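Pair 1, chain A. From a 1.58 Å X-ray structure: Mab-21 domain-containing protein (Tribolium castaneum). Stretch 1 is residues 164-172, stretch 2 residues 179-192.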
# COMPACT_ATOMS: atom_id res chain seq x y z
N GLY A 164 -6.06 2.07 -25.64
CA GLY A 164 -7.06 3.04 -26.02
C GLY A 164 -6.79 4.44 -25.50
O GLY A 164 -5.64 4.84 -25.33
N THR A 165 -7.86 5.19 -25.26
CA THR A 165 -7.79 6.58 -24.83
C THR A 165 -8.32 6.69 -23.41
O THR A 165 -9.33 6.07 -23.06
CB THR A 165 -8.59 7.48 -25.77
OG1 THR A 165 -8.08 7.34 -27.11
CG2 THR A 165 -8.47 8.94 -25.35
N PHE A 166 -7.65 7.50 -22.60
CA PHE A 166 -7.97 7.59 -21.19
C PHE A 166 -7.97 9.04 -20.75
O PHE A 166 -7.31 9.89 -21.35
CB PHE A 166 -7.00 6.74 -20.36
CG PHE A 166 -7.04 5.30 -20.75
CD1 PHE A 166 -8.01 4.46 -20.22
CD2 PHE A 166 -6.18 4.81 -21.71
CE1 PHE A 166 -8.08 3.14 -20.62
CE2 PHE A 166 -6.24 3.49 -22.11
CZ PHE A 166 -7.19 2.66 -21.56
N HIS A 167 -8.75 9.31 -19.71
CA HIS A 167 -8.91 10.64 -19.15
C HIS A 167 -8.31 10.67 -17.75
O HIS A 167 -8.52 9.75 -16.95
CB HIS A 167 -10.38 11.04 -19.09
CG HIS A 167 -10.96 11.41 -20.42
ND1 HIS A 167 -12.30 11.69 -20.60
CD2 HIS A 167 -10.37 11.56 -21.63
CE1 HIS A 167 -12.51 11.98 -21.87
NE2 HIS A 167 -11.36 11.91 -22.52
N ILE A 168 -7.55 11.72 -17.46
CA ILE A 168 -6.91 11.88 -16.16
C ILE A 168 -7.39 13.18 -15.55
O ILE A 168 -7.20 14.26 -16.12
CB ILE A 168 -5.38 11.85 -16.27
CG1 ILE A 168 -4.89 10.47 -16.70
CG2 ILE A 168 -4.75 12.22 -14.93
CD1 ILE A 168 -3.39 10.36 -16.74
N ASN A 169 -8.02 13.07 -14.38
CA ASN A 169 -8.36 14.21 -13.55
C ASN A 169 -7.43 14.20 -12.34
O ASN A 169 -6.82 13.18 -12.01
CB ASN A 169 -9.83 14.15 -13.13
CG ASN A 169 -10.77 14.29 -14.31
OD1 ASN A 169 -10.94 15.39 -14.85
ND2 ASN A 169 -11.39 13.19 -14.71
N TRP A 170 -7.29 15.35 -11.69
CA TRP A 170 -6.33 15.42 -10.60
C TRP A 170 -6.78 16.39 -9.52
O TRP A 170 -7.56 17.31 -9.77
CB TRP A 170 -4.94 15.83 -11.08
CG TRP A 170 -4.90 17.24 -11.49
CD1 TRP A 170 -4.64 18.32 -10.70
CD2 TRP A 170 -5.15 17.74 -12.80
NE1 TRP A 170 -4.71 19.47 -11.44
CE2 TRP A 170 -5.02 19.14 -12.74
CE3 TRP A 170 -5.45 17.14 -14.02
CZ2 TRP A 170 -5.19 19.96 -13.85
CZ3 TRP A 170 -5.62 17.95 -15.12
CH2 TRP A 170 -5.49 19.35 -15.03
N TRP A 171 -6.24 16.17 -8.33
CA TRP A 171 -6.54 16.97 -7.14
C TRP A 171 -5.53 16.57 -6.07
O TRP A 171 -4.81 15.59 -6.21
CB TRP A 171 -7.98 16.74 -6.66
CG TRP A 171 -8.30 15.29 -6.40
CD1 TRP A 171 -8.11 14.61 -5.24
CD2 TRP A 171 -8.86 14.36 -7.33
NE1 TRP A 171 -8.52 13.30 -5.39
CE2 TRP A 171 -8.99 13.13 -6.67
CE3 TRP A 171 -9.27 14.45 -8.67
CZ2 TRP A 171 -9.50 11.99 -7.29
CZ3 TRP A 171 -9.78 13.31 -9.29
CH2 TRP A 171 -9.90 12.10 -8.59
N LYS A 172 -5.51 17.34 -4.99
CA LYS A 172 -4.60 17.07 -3.88
C LYS A 172 -5.42 17.00 -2.59
O LYS A 172 -5.75 18.04 -2.01
CB LYS A 172 -3.50 18.12 -3.80
CG LYS A 172 -2.39 17.77 -2.84
CD LYS A 172 -1.20 18.68 -3.05
CE LYS A 172 -0.10 18.39 -2.05
NZ LYS A 172 -0.54 18.69 -0.66
N LEU A 179 -4.12 11.17 -9.10
CA LEU A 179 -4.63 11.09 -10.47
C LEU A 179 -5.84 10.17 -10.50
O LEU A 179 -5.73 8.99 -10.17
CB LEU A 179 -3.56 10.57 -11.43
CG LEU A 179 -2.25 11.34 -11.54
CD1 LEU A 179 -1.37 10.77 -12.67
CD2 LEU A 179 -2.47 12.83 -11.74
N GLY A 180 -6.99 10.71 -10.89
CA GLY A 180 -8.15 9.89 -11.15
C GLY A 180 -8.17 9.44 -12.60
O GLY A 180 -8.27 10.27 -13.50
N ILE A 181 -8.07 8.13 -12.85
CA ILE A 181 -7.91 7.61 -14.20
C ILE A 181 -9.22 6.96 -14.63
O ILE A 181 -9.75 6.09 -13.93
CB ILE A 181 -6.74 6.61 -14.28
CG1 ILE A 181 -5.44 7.32 -13.88
CG2 ILE A 181 -6.62 6.03 -15.69
CD1 ILE A 181 -4.24 6.41 -13.74
N SER A 182 -9.73 7.37 -15.79
CA SER A 182 -10.99 6.86 -16.34
C SER A 182 -10.80 6.49 -17.80
O SER A 182 -9.91 7.00 -18.49
CB SER A 182 -12.12 7.89 -16.22
OG SER A 182 -12.36 8.27 -14.87
N HIS A 183 -11.67 5.60 -18.29
CA HIS A 183 -11.80 5.42 -19.73
C HIS A 183 -12.31 6.72 -20.35
O HIS A 183 -13.06 7.47 -19.74
CB HIS A 183 -12.77 4.28 -20.04
CG HIS A 183 -12.30 2.94 -19.56
ND1 HIS A 183 -11.45 2.14 -20.30
CD2 HIS A 183 -12.57 2.26 -18.43
CE1 HIS A 183 -11.21 1.03 -19.63
NE2 HIS A 183 -11.88 1.07 -18.49
N SER A 184 -11.88 6.98 -21.59
CA SER A 184 -12.41 8.14 -22.30
C SER A 184 -13.91 8.05 -22.51
O SER A 184 -14.57 9.08 -22.70
CB SER A 184 -11.71 8.32 -23.65
OG SER A 184 -12.06 7.28 -24.55
N SER A 185 -14.47 6.84 -22.46
CA SER A 185 -15.91 6.66 -22.57
C SER A 185 -16.66 7.02 -21.29
O SER A 185 -17.89 7.02 -21.29
CB SER A 185 -16.24 5.22 -22.97
OG SER A 185 -15.49 4.28 -22.22
N GLY A 186 -15.95 7.32 -20.20
CA GLY A 186 -16.55 7.84 -18.98
C GLY A 186 -16.38 6.97 -17.75
O GLY A 186 -16.47 7.49 -16.63
N GLU A 187 -16.13 5.67 -17.90
CA GLU A 187 -16.10 4.78 -16.75
C GLU A 187 -14.82 4.99 -15.94
O GLU A 187 -13.71 4.95 -16.47
CB GLU A 187 -16.19 3.32 -17.20
CG GLU A 187 -17.48 2.96 -17.93
CD GLU A 187 -17.44 3.28 -19.41
OE1 GLU A 187 -16.43 3.86 -19.87
OE2 GLU A 187 -18.41 2.94 -20.13
N LYS A 188 -14.99 5.17 -14.63
CA LYS A 188 -13.85 5.34 -13.73
C LYS A 188 -13.09 4.03 -13.58
O LYS A 188 -13.69 2.95 -13.49
CB LYS A 188 -14.34 5.82 -12.36
CG LYS A 188 -13.25 6.02 -11.33
CD LYS A 188 -12.30 7.12 -11.77
CE LYS A 188 -11.35 7.52 -10.66
NZ LYS A 188 -11.98 8.49 -9.70
N ILE A 189 -11.76 4.11 -13.55
CA ILE A 189 -10.94 2.92 -13.32
C ILE A 189 -10.38 2.91 -11.90
O ILE A 189 -10.74 2.04 -11.10
CB ILE A 189 -9.82 2.80 -14.37
CG1 ILE A 189 -10.41 2.74 -15.78
CG2 ILE A 189 -8.97 1.57 -14.08
CD1 ILE A 189 -9.37 2.87 -16.89
N MET A 190 -9.52 3.87 -11.57
CA MET A 190 -8.92 3.89 -10.24
C MET A 190 -8.25 5.23 -10.01
O MET A 190 -7.88 5.93 -10.96
CB MET A 190 -7.89 2.76 -10.07
CG MET A 190 -8.07 1.96 -8.77
SD MET A 190 -7.19 0.40 -8.76
CE MET A 190 -8.19 -0.55 -9.89
N ASP A 191 -8.11 5.59 -8.72
CA ASP A 191 -7.30 6.72 -8.29
C ASP A 191 -5.89 6.25 -7.98
O ASP A 191 -5.70 5.14 -7.46
CB ASP A 191 -7.88 7.39 -7.04
CG ASP A 191 -9.18 8.13 -7.30
OD1 ASP A 191 -9.48 8.44 -8.47
OD2 ASP A 191 -9.89 8.43 -6.31
N VAL A 192 -4.90 7.09 -8.27
CA VAL A 192 -3.50 6.77 -8.00
C VAL A 192 -2.84 7.95 -7.32
O VAL A 192 -2.87 9.07 -7.85
CB VAL A 192 -2.73 6.41 -9.29
CG1 VAL A 192 -1.31 5.97 -8.97
CG2 VAL A 192 -3.46 5.31 -10.07
O HOH W 1 -10.57 3.38 -22.78
O HOH W 2 -10.98 10.42 -14.43

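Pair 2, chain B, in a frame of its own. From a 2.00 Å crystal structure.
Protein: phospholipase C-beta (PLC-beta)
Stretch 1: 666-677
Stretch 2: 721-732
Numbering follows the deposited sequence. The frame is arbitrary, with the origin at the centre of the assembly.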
# COMPACT_ATOMS: atom_id res chain seq x y z
N GLN B 666 -26.38 -8.55 -4.78
CA GLN B 666 -26.59 -8.07 -6.14
C GLN B 666 -26.52 -6.55 -6.18
O GLN B 666 -27.52 -5.87 -5.95
CB GLN B 666 -27.94 -8.54 -6.71
CG GLN B 666 -27.90 -9.94 -7.30
CD GLN B 666 -29.17 -10.30 -8.04
OE1 GLN B 666 -30.22 -9.68 -7.85
NE2 GLN B 666 -29.09 -11.31 -8.90
N ILE B 667 -25.33 -6.02 -6.48
CA ILE B 667 -25.12 -4.58 -6.60
C ILE B 667 -25.12 -4.13 -8.06
O ILE B 667 -24.99 -4.95 -8.97
CB ILE B 667 -23.79 -4.13 -5.95
CG1 ILE B 667 -22.58 -4.80 -6.62
CG2 ILE B 667 -23.80 -4.44 -4.46
CD1 ILE B 667 -21.29 -4.06 -6.43
N SER B 668 -25.29 -2.83 -8.26
CA SER B 668 -25.08 -2.20 -9.56
C SER B 668 -23.73 -1.48 -9.48
O SER B 668 -23.45 -0.82 -8.48
CB SER B 668 -26.20 -1.20 -9.87
OG SER B 668 -27.46 -1.85 -9.87
N SER B 669 -22.90 -1.63 -10.51
CA SER B 669 -21.53 -1.10 -10.45
C SER B 669 -21.09 -0.41 -11.73
O SER B 669 -21.66 -0.61 -12.80
CB SER B 669 -20.55 -2.23 -10.15
OG SER B 669 -20.43 -3.11 -11.25
N TYR B 670 -20.05 0.41 -11.59
CA TYR B 670 -19.33 0.95 -12.73
C TYR B 670 -17.84 1.06 -12.40
O TYR B 670 -17.43 0.93 -11.23
CB TYR B 670 -19.90 2.31 -13.16
CG TYR B 670 -19.84 3.41 -12.12
CD1 TYR B 670 -18.67 4.14 -11.91
CD2 TYR B 670 -20.95 3.75 -11.36
CE1 TYR B 670 -18.61 5.16 -10.97
CE2 TYR B 670 -20.90 4.77 -10.41
CZ TYR B 670 -19.73 5.47 -10.22
OH TYR B 670 -19.66 6.47 -9.27
N VAL B 671 -17.04 1.27 -13.43
CA VAL B 671 -15.60 1.34 -13.30
C VAL B 671 -15.10 2.64 -13.92
O VAL B 671 -15.58 3.08 -14.97
CB VAL B 671 -14.92 0.14 -13.99
CG1 VAL B 671 -13.39 0.19 -13.78
CG2 VAL B 671 -15.51 -1.16 -13.45
N GLU B 672 -14.15 3.26 -13.23
CA GLU B 672 -13.49 4.47 -13.70
C GLU B 672 -11.99 4.24 -13.84
O GLU B 672 -11.41 3.41 -13.14
CB GLU B 672 -13.73 5.61 -12.71
CG GLU B 672 -15.14 6.13 -12.68
CD GLU B 672 -15.33 7.15 -11.57
OE1 GLU B 672 -15.45 6.72 -10.40
OE2 GLU B 672 -15.35 8.36 -11.86
N VAL B 673 -11.35 4.98 -14.74
CA VAL B 673 -9.92 4.89 -14.93
C VAL B 673 -9.33 6.30 -14.96
O VAL B 673 -9.76 7.15 -15.74
CB VAL B 673 -9.56 4.15 -16.24
CG1 VAL B 673 -8.04 4.05 -16.39
CG2 VAL B 673 -10.18 2.75 -16.24
N GLU B 674 -8.36 6.54 -14.08
CA GLU B 674 -7.73 7.85 -13.96
C GLU B 674 -6.22 7.72 -14.11
O GLU B 674 -5.65 6.62 -13.98
CB GLU B 674 -8.08 8.48 -12.61
CG GLU B 674 -9.55 8.90 -12.53
CD GLU B 674 -9.89 9.84 -11.38
OE1 GLU B 674 -9.05 10.06 -10.48
OE2 GLU B 674 -11.02 10.37 -11.39
N MET B 675 -5.57 8.84 -14.41
CA MET B 675 -4.11 8.91 -14.47
C MET B 675 -3.62 10.11 -13.67
O MET B 675 -4.22 11.19 -13.74
CB MET B 675 -3.63 8.99 -15.93
CG MET B 675 -2.11 9.02 -16.09
SD MET B 675 -1.52 8.73 -17.77
CE MET B 675 -2.29 7.15 -18.15
N TYR B 676 -2.54 9.90 -12.91
CA TYR B 676 -1.89 10.97 -12.14
C TYR B 676 -0.41 10.95 -12.45
O TYR B 676 0.23 9.89 -12.41
CB TYR B 676 -2.11 10.79 -10.63
CG TYR B 676 -3.46 10.23 -10.27
CD1 TYR B 676 -4.60 11.01 -10.34
CD2 TYR B 676 -3.60 8.90 -9.90
CE1 TYR B 676 -5.86 10.49 -10.03
CE2 TYR B 676 -4.84 8.37 -9.59
CZ TYR B 676 -5.97 9.17 -9.65
OH TYR B 676 -7.21 8.64 -9.34
N GLY B 677 0.14 12.11 -12.75
CA GLY B 677 1.56 12.26 -13.05
C GLY B 677 1.86 13.73 -13.19
O GLY B 677 1.42 14.52 -12.37
N ILE B 721 -7.43 2.09 -11.63
CA ILE B 721 -8.78 1.57 -11.83
C ILE B 721 -9.56 1.70 -10.52
O ILE B 721 -9.09 1.25 -9.48
CB ILE B 721 -8.75 0.09 -12.27
CG1 ILE B 721 -8.17 -0.04 -13.69
CG2 ILE B 721 -10.15 -0.53 -12.24
CD1 ILE B 721 -8.02 -1.49 -14.18
N ILE B 722 -10.74 2.32 -10.58
CA ILE B 722 -11.60 2.47 -9.41
C ILE B 722 -12.97 1.87 -9.71
O ILE B 722 -13.60 2.21 -10.71
CB ILE B 722 -11.79 3.96 -8.99
CG1 ILE B 722 -10.44 4.68 -8.88
CG2 ILE B 722 -12.52 4.03 -7.65
CD1 ILE B 722 -9.98 5.37 -10.15
N VAL B 723 -13.43 0.98 -8.84
CA VAL B 723 -14.75 0.38 -8.99
C VAL B 723 -15.67 0.91 -7.90
O VAL B 723 -15.30 0.92 -6.72
CB VAL B 723 -14.71 -1.15 -8.93
CG1 VAL B 723 -16.09 -1.72 -9.22
CG2 VAL B 723 -13.67 -1.71 -9.92
N SER B 724 -16.86 1.35 -8.30
CA SER B 724 -17.85 1.92 -7.39
C SER B 724 -19.24 1.34 -7.61
O SER B 724 -19.55 0.87 -8.71
CB SER B 724 -17.92 3.44 -7.59
OG SER B 724 -16.65 4.05 -7.38
N GLU B 725 -20.06 1.38 -6.57
CA GLU B 725 -21.49 1.11 -6.73
C GLU B 725 -22.10 2.30 -7.48
O GLU B 725 -21.50 3.37 -7.54
CB GLU B 725 -22.17 0.91 -5.37
CG GLU B 725 -21.61 -0.26 -4.57
CD GLU B 725 -22.50 -0.68 -3.40
OE1 GLU B 725 -23.74 -0.64 -3.53
OE2 GLU B 725 -21.95 -1.08 -2.35
N GLU B 726 -23.29 2.10 -8.05
CA GLU B 726 -23.96 3.15 -8.83
C GLU B 726 -24.15 4.44 -8.04
O GLU B 726 -24.05 5.53 -8.61
CB GLU B 726 -25.32 2.67 -9.35
CG GLU B 726 -26.13 3.77 -10.04
CD GLU B 726 -27.33 3.25 -10.81
OE1 GLU B 726 -27.80 2.12 -10.51
OE2 GLU B 726 -27.82 3.97 -11.70
N ASN B 727 -24.41 4.33 -6.74
CA ASN B 727 -24.58 5.51 -5.88
C ASN B 727 -23.26 6.20 -5.53
O ASN B 727 -23.25 7.19 -4.79
CB ASN B 727 -25.35 5.14 -4.61
CG ASN B 727 -24.49 4.46 -3.56
OD1 ASN B 727 -23.63 3.63 -3.88
ND2 ASN B 727 -24.72 4.80 -2.30
N GLY B 728 -22.14 5.69 -6.06
CA GLY B 728 -20.84 6.30 -5.85
C GLY B 728 -20.05 5.69 -4.71
O GLY B 728 -18.94 6.14 -4.42
N LYS B 729 -20.60 4.67 -4.05
CA LYS B 729 -19.90 4.02 -2.94
C LYS B 729 -18.70 3.24 -3.45
O LYS B 729 -18.81 2.43 -4.37
CB LYS B 729 -20.84 3.09 -2.18
CG LYS B 729 -20.26 2.53 -0.89
CD LYS B 729 -21.32 1.75 -0.13
CE LYS B 729 -20.88 1.41 1.29
NZ LYS B 729 -19.74 0.45 1.32
N PHE B 730 -17.54 3.50 -2.85
CA PHE B 730 -16.29 2.86 -3.22
C PHE B 730 -16.33 1.35 -2.97
O PHE B 730 -16.78 0.91 -1.91
CB PHE B 730 -15.17 3.49 -2.40
CG PHE B 730 -13.81 2.94 -2.69
CD1 PHE B 730 -13.07 3.41 -3.76
CD2 PHE B 730 -13.25 1.96 -1.88
CE1 PHE B 730 -11.80 2.92 -4.02
CE2 PHE B 730 -11.99 1.46 -2.13
CZ PHE B 730 -11.26 1.94 -3.20
N ILE B 731 -15.86 0.56 -3.93
CA ILE B 731 -15.76 -0.89 -3.77
C ILE B 731 -14.29 -1.29 -3.65
O ILE B 731 -13.88 -1.90 -2.66
CB ILE B 731 -16.41 -1.65 -4.94
CG1 ILE B 731 -17.92 -1.43 -4.94
CG2 ILE B 731 -16.09 -3.13 -4.85
CD1 ILE B 731 -18.59 -1.90 -6.20
N GLY B 732 -13.52 -0.95 -4.67
CA GLY B 732 -12.10 -1.27 -4.69
C GLY B 732 -11.36 -0.53 -5.79
O GLY B 732 -11.98 0.11 -6.65
O HOH W 3 -25.77 -1.15 -5.91
O HOH W 4 -15.47 4.15 -9.79

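Both pairs set one strand antiparallel against the first arm of a hairpin, and over 14 central residues their backbones superpose to 0.7 Å. In pair 1, strand 164-171 crosses strand 179-183 at 158°; in pair 2, strand 669-676 crosses 721-725 at 154°. A type I turn then closes each hairpin, from His183(A) to Gly186(A) and from Glu725(B) to Gly728(B). The matched glycines Gly186(A) and Gly728(B) end these turns with positive phi, at backbone angles where a CB would jam against the preceding carbonyl O.

The backbone ladder is the first rule. In pair 1, His167(A) and Ser182(A) exchange two hydrogen bonds, N to O and O to N, both 2.9 Å; the matched Tyr670(B) and Ser724(B) do the same, N to O and O to N, both at 3.0 Å. Two residues along, Asn169(A) with Gly180(A) corresponds to Glu672(B) with Ile722(B), again doubly bonded. The ladder extends into the turn: Ser184(A) N donates to Thr165(A) O at 3.1 Å, and Glu726(B) N to Ser668(B) O at 3.0 Å. All of these bonds are made by backbone atoms, so quite different side chains can flank the same ladder.

One face of each sheet is apolar and solved conservatively. Ile168(A) meets Ile181(A) and Leu179(A), with its CG2 4.0 Å from Leu179(A) CD2. Val671(B) fills the position of Ile168(A) and meets Val723(B) and Ile721(B), its CG1 3.7 Å from Ile721(B) CG2. The beta-branched residues at the two central positions nearly coincide.

The other face shows more invention. The matched aromatics His167(A) and Tyr670(B) each lay a ring face on a serine, but at positions that do not match: Ser184(A), the counterpart of Glu726(B), in pair 1, and Ser724(B), the counterpart of Ser182(A), in pair 2. The His167(A) ring takes m and receives Ser184(A) CA 3.8 Å from its centroid, almost on the ring normal. Tyr670(B) takes p, and its ring instead covers Ser724(B), whose CB is 4.2 Å from the centroid; its longer side chain also brings OH to 3.6 Å from Gly728(B) CA.

Further along this face, the sharpest exchange is Gly180(A) for Ile722(B). In pair 1, Trp171(A) lays CH2 3.8 Å from Gly180(A) CA, and a CB on that glycine would fall 2.7 Å from the same CH2, a clash. The indole thus occupies space above a bare backbone. In pair 2, Ile722(B) supplies its own bulk, reaching with CD1 to 4.3 Å from Glu674(B) CG.

In each pair one water serves this same face, the one carrying Asn169(A) and Ser182(A) or Glu672(B) and Ser724(B). Water 2 joins Asn169(A) ND2 (2.8 Å), Gly180(A) O (2.9 Å) and Ser182(A) OG (2.6 Å); water 4 joins Glu672(B) OE1 (2.6 Å), Ser724(B) OG (2.7 Å) and, weakly, Ile722(B) O (2.8 Å). The serine is kept, and amide and carboxylate exchange roles: the water accepts from ND2 but donates to OE1.

Near the turn, Phe166(A) packs CD1 3.9 Å from Ile189(A) CD1. Its counterpart Ser669(B) is small, its CB 4.4 Å from Ile731(B) CD1, and closer apolar packing comes from Ile667(B), which falls at the position of Gly164(A) and brings its CD1 to 3.5 Å from Ile731(B) CD1.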